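Local coordinates for protein esterase (Rhizomucor miehei, PDB 4WY5) that probably hydrolyses carboxylic esters, as a carboxylesterase of the alpha/beta hydrolase fold, at residues K126-T129 and A130-I134; S171-A174 and K175-L179; G268-Y271 and A272-L275. One frame throughout, in Å; residues are numbered along the deposited sequence.

Contact 1 (K126-T129 and A130-I134)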
ATOM      1  N   LYS A 126      22.878  24.331   7.910  1.00 28.83           N
ATOM      2  CA  LYS A 126      21.870  23.907   8.881  1.00 29.16           C
ATOM      3  C   LYS A 126      20.462  24.394   8.520  1.00 31.91           C
ATOM      4  O   LYS A 126      20.278  25.139   7.547  1.00 30.22           O
ATOM      5  CB  LYS A 126      22.267  24.375  10.288  1.00 29.98           C
ATOM      6  CG  LYS A 126      23.310  23.462  10.920  1.00 32.19           C
ATOM      7  CD  LYS A 126      24.000  24.077  12.120  1.00 36.09           C
ATOM      8  CE  LYS A 126      25.139  23.189  12.615  1.00 31.11           C
ATOM      9  NZ  LYS A 126      24.626  21.984  13.365  1.00 36.35           N
ATOM     10  N   PHE A 127      19.475  23.946   9.297  1.00 30.51           N
ATOM     11  CA  PHE A 127      18.092  24.393   9.143  1.00 33.61           C
ATOM     12  C   PHE A 127      18.071  25.917   9.157  1.00 32.26           C
ATOM     13  O   PHE A 127      18.673  26.524  10.045  1.00 32.06           O
ATOM     14  CB  PHE A 127      17.219  23.819  10.276  1.00 33.88           C
ATOM     15  CG  PHE A 127      15.807  24.345  10.300  1.00 30.58           C
ATOM     16  CD1 PHE A 127      14.806  23.710   9.584  1.00 25.84           C
ATOM     17  CD2 PHE A 127      15.486  25.478  11.047  1.00 33.74           C
ATOM     18  CE1 PHE A 127      13.499  24.187   9.603  1.00 27.04           C
ATOM     19  CE2 PHE A 127      14.188  25.975  11.074  1.00 32.26           C
ATOM     20  CZ  PHE A 127      13.188  25.325  10.350  1.00 34.62           C
ATOM     21  N   PRO A 128      17.361  26.542   8.195  1.00 33.56           N
ATOM     22  CA  PRO A 128      16.515  25.940   7.156  1.00 30.86           C
ATOM     23  C   PRO A 128      17.012  26.122   5.721  1.00 29.80           C
ATOM     24  O   PRO A 128      16.178  26.303   4.827  1.00 30.48           O
ATOM     25  CB  PRO A 128      15.202  26.705   7.325  1.00 30.03           C
ATOM     26  CG  PRO A 128      15.694  28.119   7.607  1.00 31.63           C
ATOM     27  CD  PRO A 128      17.039  27.973   8.356  1.00 28.97           C
ATOM     28  N   THR A 129      18.320  26.057   5.497  1.00 29.43           N
ATOM     29  CA  THR A 129      18.886  26.368   4.188  1.00 25.06           C
ATOM     30  C   THR A 129      18.307  25.496   3.059  1.00 29.28           C
ATOM     31  O   THR A 129      17.858  26.021   2.034  1.00 26.06           O
ATOM     32  CB  THR A 129      20.427  26.210   4.205  1.00 26.84           C
ATOM     33  OG1 THR A 129      20.988  27.022   5.244  1.00 31.12           O
ATOM     34  CG2 THR A 129      21.040  26.602   2.863  1.00 31.94           C
ATOM     35  N   ALA A 130      18.276  24.178   3.263  1.00 32.18           N
ATOM     36  CA  ALA A 130      17.800  23.255   2.221  1.00 28.11           C
ATOM     37  C   ALA A 130      16.338  23.483   1.851  1.00 24.12           C
ATOM     38  O   ALA A 130      15.991  23.421   0.672  1.00 30.43           O
ATOM     39  CB  ALA A 130      18.014  21.807   2.644  1.00 25.72           C
ATOM     40  N   ILE A 131      15.484  23.754   2.834  1.00 24.64           N
ATOM     41  CA  ILE A 131      14.071  24.036   2.543  1.00 24.35           C
ATOM     42  C   ILE A 131      13.959  25.228   1.595  1.00 29.57           C
ATOM     43  O   ILE A 131      13.173  25.219   0.637  1.00 26.10           O
ATOM     44  CB  ILE A 131      13.269  24.343   3.821  1.00 27.84           C
ATOM     45  CG1 ILE A 131      13.182  23.111   4.727  1.00 25.21           C
ATOM     46  CG2 ILE A 131      11.866  24.814   3.486  1.00 25.99           C
ATOM     47  CD1 ILE A 131      12.474  23.381   6.059  1.00 24.78           C
ATOM     48  N   GLU A 132      14.796  26.233   1.842  1.00 30.57           N
ATOM     49  CA  GLU A 132      14.810  27.444   1.032  1.00 30.51           C
ATOM     50  C   GLU A 132      15.376  27.189  -0.367  1.00 28.16           C
ATOM     51  O   GLU A 132      14.930  27.803  -1.338  1.00 31.47           O
ATOM     52  CB  GLU A 132      15.603  28.545   1.750  1.00 30.30           C
ATOM     53  CG  GLU A 132      14.850  29.170   2.942  1.00 31.95           C
ATOM     54  CD  GLU A 132      15.696  30.157   3.762  1.00 37.70           C
ATOM     55  OE1 GLU A 132      16.878  30.403   3.405  1.00 32.93           O
ATOM     56  OE2 GLU A 132      15.164  30.700   4.762  1.00 33.40           O
ATOM     57  N   GLU A 133      16.344  26.282  -0.475  1.00 24.65           N
ATOM     58  CA  GLU A 133      16.861  25.905  -1.784  1.00 27.25           C
ATOM     59  C   GLU A 133      15.793  25.164  -2.590  1.00 27.72           C
ATOM     60  O   GLU A 133      15.628  25.382  -3.799  1.00 26.48           O
ATOM     61  CB  GLU A 133      18.125  25.040  -1.646  1.00 29.04           C
ATOM     62  CG  GLU A 133      19.376  25.834  -1.277  1.00 32.91           C
ATOM     63  CD  GLU A 133      20.536  24.974  -0.798  1.00 34.77           C
ATOM     64  OE1 GLU A 133      20.303  23.811  -0.405  1.00 29.48           O
ATOM     65  OE2 GLU A 133      21.685  25.481  -0.771  1.00 38.46           O
ATOM     66  N   ILE A 134      15.032  24.313  -1.915  1.00 24.02           N
ATOM     67  CA  ILE A 134      14.102  23.471  -2.640  1.00 26.00           C
ATOM     68  C   ILE A 134      12.922  24.323  -3.111  1.00 30.61           C
ATOM     69  O   ILE A 134      12.395  24.128  -4.229  1.00 25.98           O
ATOM     70  CB  ILE A 134      13.659  22.274  -1.780  1.00 26.38           C
ATOM     71  CG1 ILE A 134      14.890  21.403  -1.478  1.00 23.37           C
ATOM     72  CG2 ILE A 134      12.581  21.474  -2.487  1.00 22.54           C
ATOM     73  CD1 ILE A 134      14.679  20.362  -0.438  1.00 17.89           C
TER
HETATM   74  O   HOH W   1      19.438  22.733   5.708  1.00 26.21           O
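Helix 129-143 starts at Thr129, with Pro128 just before it, and the first turn closes when their carbonyls take up the N-H groups of Glu133 and Glu132. Thr129 O receives Glu133 N at 2.9 Å. Pro128 is the N-cap residue, and its O receives Glu132 N at 3.3 Å. Thr129 also ties the helix back to the loop before it. Its hydroxyl stands beside its own backbone N (chi1 -55°), and both donate to Lys126 O; Thr129 OG1 is 3.1 Å from Lys126 O. A water spans Lys126 O and Ala130 N, its bond to the carbonyl being weak. CG2 of Thr129 lies 3.9 Å from Glu133 OE2, the side chains crossing at a slant. That carboxylate is held by Ser120 OG. Pro128 follows a cis peptide bond. Pro128 CB sits over the centre of the Phe127 ring, 3.6 Å above the plane. Its CG meets Glu132 OE2, and the two side chains run side by side in the same direction. Ile131 completes the apolar cluster, with Ile131 CD1 3.8 Å from Phe127 CE1. On the helix side, Ile131 also packs on Leu166 and Ala169 of helix 162-176. The arrangement is a helix N-terminus with Pro128, after a cis peptide bond, at the N-cap position, at the start of one of the helices that cover the sheet of an alpha/beta hydrolase.

Contact 2 (S171-A174 and K175-L179)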
ATOM      1  N   SER A 171       6.238  21.858   1.541  1.00 25.21           N
ATOM      2  CA  SER A 171       4.828  22.018   1.174  1.00 28.49           C
ATOM      3  C   SER A 171       4.160  23.093   2.049  1.00 26.35           C
ATOM      4  O   SER A 171       3.303  23.855   1.578  1.00 28.88           O
ATOM      5  CB  SER A 171       4.051  20.694   1.285  1.00 26.86           C
ATOM      6  OG  SER A 171       4.565  19.692   0.423  1.00 26.43           O
ATOM      7  N   ILE A 172       4.576  23.182   3.305  1.00 24.37           N
ATOM      8  CA  ILE A 172       4.016  24.183   4.216  1.00 27.24           C
ATOM      9  C   ILE A 172       4.619  25.557   3.919  1.00 29.73           C
ATOM     10  O   ILE A 172       3.898  26.561   3.824  1.00 29.24           O
ATOM     11  CB  ILE A 172       4.268  23.815   5.695  1.00 26.39           C
ATOM     12  CG1 ILE A 172       3.568  22.490   6.046  1.00 23.90           C
ATOM     13  CG2 ILE A 172       3.810  24.953   6.630  1.00 26.41           C
ATOM     14  CD1 ILE A 172       3.883  21.962   7.459  1.00 21.07           C
ATOM     15  N   TYR A 173       5.940  25.584   3.752  1.00 28.03           N
ATOM     16  CA  TYR A 173       6.667  26.808   3.398  1.00 29.04           C
ATOM     17  C   TYR A 173       6.097  27.487   2.143  1.00 31.51           C
ATOM     18  O   TYR A 173       5.838  28.692   2.157  1.00 29.45           O
ATOM     19  CB  TYR A 173       8.146  26.473   3.195  1.00 27.25           C
ATOM     20  CG  TYR A 173       9.061  27.639   2.934  1.00 29.11           C
ATOM     21  CD1 TYR A 173       9.324  28.058   1.641  1.00 30.20           C
ATOM     22  CD2 TYR A 173       9.689  28.309   3.981  1.00 32.61           C
ATOM     23  CE1 TYR A 173      10.178  29.118   1.389  1.00 31.96           C
ATOM     24  CE2 TYR A 173      10.544  29.374   3.737  1.00 33.20           C
ATOM     25  CZ  TYR A 173      10.783  29.767   2.435  1.00 31.86           C
ATOM     26  OH  TYR A 173      11.627  30.813   2.170  1.00 33.32           O
ATOM     27  N   ALA A 174       5.854  26.710   1.086  1.00 28.06           N
ATOM     28  CA  ALA A 174       5.360  27.270  -0.177  1.00 30.43           C
ATOM     29  C   ALA A 174       3.983  27.905   0.004  1.00 32.40           C
ATOM     30  O   ALA A 174       3.654  28.909  -0.638  1.00 32.56           O
ATOM     31  CB  ALA A 174       5.311  26.199  -1.262  1.00 26.58           C
ATOM     32  N   LYS A 175       3.170  27.295   0.859  1.00 29.74           N
ATOM     33  CA  LYS A 175       1.847  27.826   1.166  1.00 36.44           C
ATOM     34  C   LYS A 175       1.913  29.170   1.905  1.00 31.96           C
ATOM     35  O   LYS A 175       1.088  30.056   1.666  1.00 32.35           O
ATOM     36  CB  LYS A 175       1.044  26.817   1.996  1.00 31.07           C
ATOM     37  CG  LYS A 175      -0.375  27.269   2.313  1.00 33.72           C
ATOM     38  CD  LYS A 175      -1.039  26.322   3.300  1.00 35.19           C
ATOM     39  CE  LYS A 175      -0.533  26.571   4.710  1.00 40.34           C
ATOM     40  NZ  LYS A 175      -1.406  25.956   5.751  1.00 42.58           N
ATOM     41  N   GLU A 176       2.890  29.307   2.800  1.00 29.58           N
ATOM     42  CA  GLU A 176       3.041  30.522   3.610  1.00 37.28           C
ATOM     43  C   GLU A 176       3.587  31.691   2.776  1.00 36.71           C
ATOM     44  O   GLU A 176       3.516  32.854   3.193  1.00 34.60           O
ATOM     45  CB  GLU A 176       3.962  30.259   4.820  1.00 29.61           C
ATOM     46  CG  GLU A 176       3.426  29.214   5.795  1.00 29.16           C
ATOM     47  CD  GLU A 176       4.264  29.059   7.056  1.00 31.84           C
ATOM     48  OE1 GLU A 176       5.479  29.365   7.032  1.00 31.97           O
ATOM     49  OE2 GLU A 176       3.707  28.595   8.075  1.00 32.97           O
ATOM     50  N   LYS A 177       4.113  31.364   1.595  1.00 36.59           N
ATOM     51  CA  LYS A 177       4.664  32.340   0.645  1.00 39.58           C
ATOM     52  C   LYS A 177       3.660  32.776  -0.419  1.00 36.43           C
ATOM     53  O   LYS A 177       3.974  33.610  -1.268  1.00 36.06           O
ATOM     54  CB  LYS A 177       5.900  31.759  -0.057  1.00 36.50           C
ATOM     55  CG  LYS A 177       7.151  31.718   0.804  1.00 36.06           C
ATOM     56  CD  LYS A 177       7.872  33.058   0.756  1.00 44.37           C
ATOM     57  CE  LYS A 177       9.198  33.002   1.494  1.00 53.72           C
ATOM     58  NZ  LYS A 177       9.940  34.296   1.408  1.00 68.36           N
ATOM     59  N   GLY A 178       2.463  32.205  -0.388  1.00 34.63           N
ATOM     60  CA  GLY A 178       1.452  32.532  -1.374  1.00 34.76           C
ATOM     61  C   GLY A 178       1.480  31.658  -2.618  1.00 36.09           C
ATOM     62  O   GLY A 178       0.906  32.015  -3.643  1.00 41.99           O
ATOM     63  N   LEU A 179       2.140  30.509  -2.531  1.00 36.20           N
ATOM     64  CA  LEU A 179       2.221  29.583  -3.658  1.00 35.26           C
ATOM     65  C   LEU A 179       1.473  28.286  -3.357  1.00 35.82           C
ATOM     66  O   LEU A 179       2.041  27.206  -3.501  1.00 35.75           O
ATOM     67  CB  LEU A 179       3.680  29.255  -3.976  1.00 30.38           C
ATOM     68  CG  LEU A 179       4.233  29.480  -5.381  1.00 38.50           C
ATOM     69  CD1 LEU A 179       5.204  28.369  -5.733  1.00 35.93           C
ATOM     70  CD2 LEU A 179       3.118  29.568  -6.400  1.00 44.80           C
TER
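Tyr173 and Lys177, one helical turn apart, lie side by side and point the same way. The lysine has its CG beside the backbone N and then bends at chi2 (-85°), which turns the aliphatic chain along the tyrosine. Lys177 CE comes to 3.3 Å from Tyr173 OH, and Lys177 CG lies 4.0 Å from Tyr173 CE1. The contact is van der Waals packing against the phenol end. Ile172 and Glu176 make a second side-by-side pair: CG2 of Ile172 is 3.9 Å from OE2 of Glu176. Ala174 CB and Leu179 CB approach more loosely, at 4.4 Å.

Backbone hydrogen bonds end the helix. Glu176 N donates to Ile172 O at 3.1 Å. Lys177 N makes weak bonds to the carbonyls of Tyr173 and Ala174. Leu179 N then reaches back to Ala174 O at 2.9 Å, while Gly178 N donates to Lys175 O. With the positive phi of Gly178 (90°), this is a Schellman motif.

The ammonium group of Lys175 bonds to the backbone carbonyls of Asp247 and Glu249. Residues 171-179 close helix 162-176, which links strands 155-160 and 185-189 in a beta-alpha-beta unit. Tyr173 meets Tyr135 of helix 129-143 edge-to-face, and Leu179 packs on Leu139 of the same helix.

Contact 3 (G268-Y271 and A272-L275)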
ATOM      1  N   GLY A 268       5.645   8.799  12.337  1.00 17.74           N
ATOM      2  CA  GLY A 268       5.195   8.912  10.971  1.00 18.63           C
ATOM      3  C   GLY A 268       3.692   8.697  10.884  1.00 22.76           C
ATOM      4  O   GLY A 268       2.995   9.442  10.190  1.00 21.16           O
ATOM      5  N   GLU A 269       3.178   7.694  11.595  1.00 19.51           N
ATOM      6  CA  GLU A 269       1.748   7.398  11.507  1.00 22.97           C
ATOM      7  C   GLU A 269       0.949   8.506  12.210  1.00 21.07           C
ATOM      8  O   GLU A 269      -0.172   8.821  11.812  1.00 18.29           O
ATOM      9  CB  GLU A 269       1.426   6.010  12.109  1.00 20.57           C
ATOM     10  CG  GLU A 269       2.170   4.848  11.424  1.00 19.59           C
ATOM     11  CD  GLU A 269       1.773   3.456  11.910  1.00 21.13           C
ATOM     12  OE1 GLU A 269       0.888   3.322  12.797  1.00 21.46           O
ATOM     13  OE2 GLU A 269       2.368   2.468  11.402  1.00 21.51           O
ATOM     14  N   LYS A 270       1.558   9.164  13.191  1.00 24.03           N
ATOM     15  CA  LYS A 270       0.870  10.254  13.888  1.00 21.02           C
ATOM     16  C   LYS A 270       0.712  11.459  12.968  1.00 20.34           C
ATOM     17  O   LYS A 270      -0.324  12.102  12.972  1.00 23.34           O
ATOM     18  CB  LYS A 270       1.618  10.652  15.155  1.00 22.19           C
ATOM     19  CG  LYS A 270       1.033  11.868  15.880  1.00 27.73           C
ATOM     20  CD  LYS A 270      -0.271  11.552  16.604  1.00 22.31           C
ATOM     21  CE  LYS A 270      -0.838  12.815  17.268  1.00 25.88           C
ATOM     22  NZ  LYS A 270      -1.827  12.493  18.345  1.00 32.54           N
ATOM     23  N   TYR A 271       1.710  11.734  12.139  1.00 20.59           N
ATOM     24  CA  TYR A 271       1.597  12.855  11.193  1.00 23.90           C
ATOM     25  C   TYR A 271       0.498  12.603  10.150  1.00 23.48           C
ATOM     26  O   TYR A 271      -0.219  13.528   9.751  1.00 24.52           O
ATOM     27  CB  TYR A 271       2.949  13.117  10.492  1.00 20.22           C
ATOM     28  CG  TYR A 271       3.023  14.420   9.706  1.00 20.38           C
ATOM     29  CD1 TYR A 271       2.998  15.656  10.354  1.00 22.89           C
ATOM     30  CD2 TYR A 271       3.119  14.413   8.315  1.00 17.17           C
ATOM     31  CE1 TYR A 271       3.066  16.851   9.640  1.00 22.53           C
ATOM     32  CE2 TYR A 271       3.188  15.594   7.590  1.00 22.01           C
ATOM     33  CZ  TYR A 271       3.163  16.817   8.255  1.00 25.38           C
ATOM     34  OH  TYR A 271       3.227  18.001   7.536  1.00 19.79           O
ATOM     35  N   ALA A 272       0.342  11.351   9.724  1.00 26.04           N
ATOM     36  CA  ALA A 272      -0.763  10.994   8.826  1.00 25.87           C
ATOM     37  C   ALA A 272      -2.110  11.374   9.452  1.00 23.31           C
ATOM     38  O   ALA A 272      -2.992  11.917   8.783  1.00 26.32           O
ATOM     39  CB  ALA A 272      -0.725   9.490   8.494  1.00 17.26           C
ATOM     40  N   GLN A 273      -2.255  11.071  10.736  1.00 19.22           N
ATOM     41  CA  GLN A 273      -3.465  11.388  11.488  1.00 25.29           C
ATOM     42  C   GLN A 273      -3.712  12.903  11.571  1.00 26.51           C
ATOM     43  O   GLN A 273      -4.855  13.357  11.466  1.00 25.60           O
ATOM     44  CB  GLN A 273      -3.383  10.794  12.903  1.00 25.44           C
ATOM     45  CG  GLN A 273      -3.244   9.268  12.961  1.00 24.01           C
ATOM     46  CD  GLN A 273      -3.138   8.724  14.395  1.00 29.70           C
ATOM     47  OE1 GLN A 273      -3.325   9.453  15.373  1.00 24.93           O
ATOM     48  NE2 GLN A 273      -2.853   7.430  14.515  1.00 32.00           N
ATOM     49  N   GLN A 274      -2.631  13.665  11.759  1.00 26.51           N
ATOM     50  CA  GLN A 274      -2.673  15.133  11.829  1.00 28.83           C
ATOM     51  C   GLN A 274      -3.154  15.750  10.510  1.00 27.25           C
ATOM     52  O   GLN A 274      -3.971  16.686  10.490  1.00 24.88           O
ATOM     53  CB  GLN A 274      -1.278  15.708  12.155  1.00 23.88           C
ATOM     54  CG  GLN A 274      -0.644  15.257  13.479  1.00 25.20           C
ATOM     55  CD  GLN A 274       0.739  15.886  13.727  1.00 27.28           C
ATOM     56  OE1 GLN A 274       1.750  15.184  13.863  1.00 24.51           O
ATOM     57  NE2 GLN A 274       0.780  17.218  13.785  1.00 25.52           N
ATOM     58  N   LEU A 275      -2.655  15.213   9.400  1.00 27.26           N
ATOM     59  CA  LEU A 275      -3.071  15.709   8.095  1.00 27.89           C
ATOM     60  C   LEU A 275      -4.561  15.433   7.871  1.00 26.59           C
ATOM     61  O   LEU A 275      -5.295  16.316   7.426  1.00 29.66           O
ATOM     62  CB  LEU A 275      -2.225  15.075   6.985  1.00 22.23           C
ATOM     63  CG  LEU A 275      -0.749  15.478   6.875  1.00 23.57           C
ATOM     64  CD1 LEU A 275       0.004  14.424   6.093  1.00 22.80           C
ATOM     65  CD2 LEU A 275      -0.560  16.845   6.198  1.00 22.88           C
TER
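Tyr271 carries its ring opposite its backbone N (chi1 -168°), and Leu275 carries CG beside its own N (chi1 -70°). Together these settings put CG of Leu275, one turn further on, over one face of the ring. Leu275 CD1 is 3.7 Å from Tyr271 CE2, and Leu275 CG is 4.0 Å from that carbon. Gln274 meets the ring at its edge instead: its extended chain brings Gln274 OE1 near the ring plane, 3.8 Å from Tyr271 CD1. The amide and the ring are almost perpendicular, with their planes 85° apart. Gln274 OE1 also lies 3.5 Å from Tyr271 CA.

Lys270 crosses both glutamines at about a right angle. Its CG faces the amide oxygen of Gln274, and its CD that of Gln273, each at van der Waals distance. All this happens on helix 265-277, the connection between strands 254-259 and 282-287 in a beta-alpha-beta unit of the alpha/beta hydrolase fold. The helix is regular here: Leu275 N bonds to Tyr271 O at 3.0 Å, and Gln274 N to Lys270 O at 3.0 Å. Gln273 N bonds likewise to Glu269 O, and a weaker bond joins Ala272 N to Gly268 O.

On the sheet side, Ala272 packs on Ala284 and Leu275 on Val282 of strand 282-287. Glu269 points its carboxylate elsewhere, into a salt bridge with Arg286. Glu269 also packs on Leu288 of the second subunit, and Gln273 on Pro7 of that subunit.

Helix 162-176 connects the three contacts. Contacts 1 and 2 have centres 14 Å apart and touch through Tyr173. Tyr173 OH lies 3.7 Å from Glu132 CG, and Tyr173 CG lies 4.0 Å from Ile131 CG2. Contacts 2 and 3, with centres 20 Å apart, meet where Ile172 CD1 lies 4.0 Å from Tyr271 OH. Contacts 1 and 3 do not touch; their nearest atoms are about 11 Å apart. Helix 162-176 follows the probable nucleophile Ser161, which with His292 and Asp262 is consistent with a catalytic triad. Contact 2 is at the far end of that helix. In contact 3, the Glu269 side chain is about 6 Å from a bound sulfate, which probably comes from the crystallisation solution.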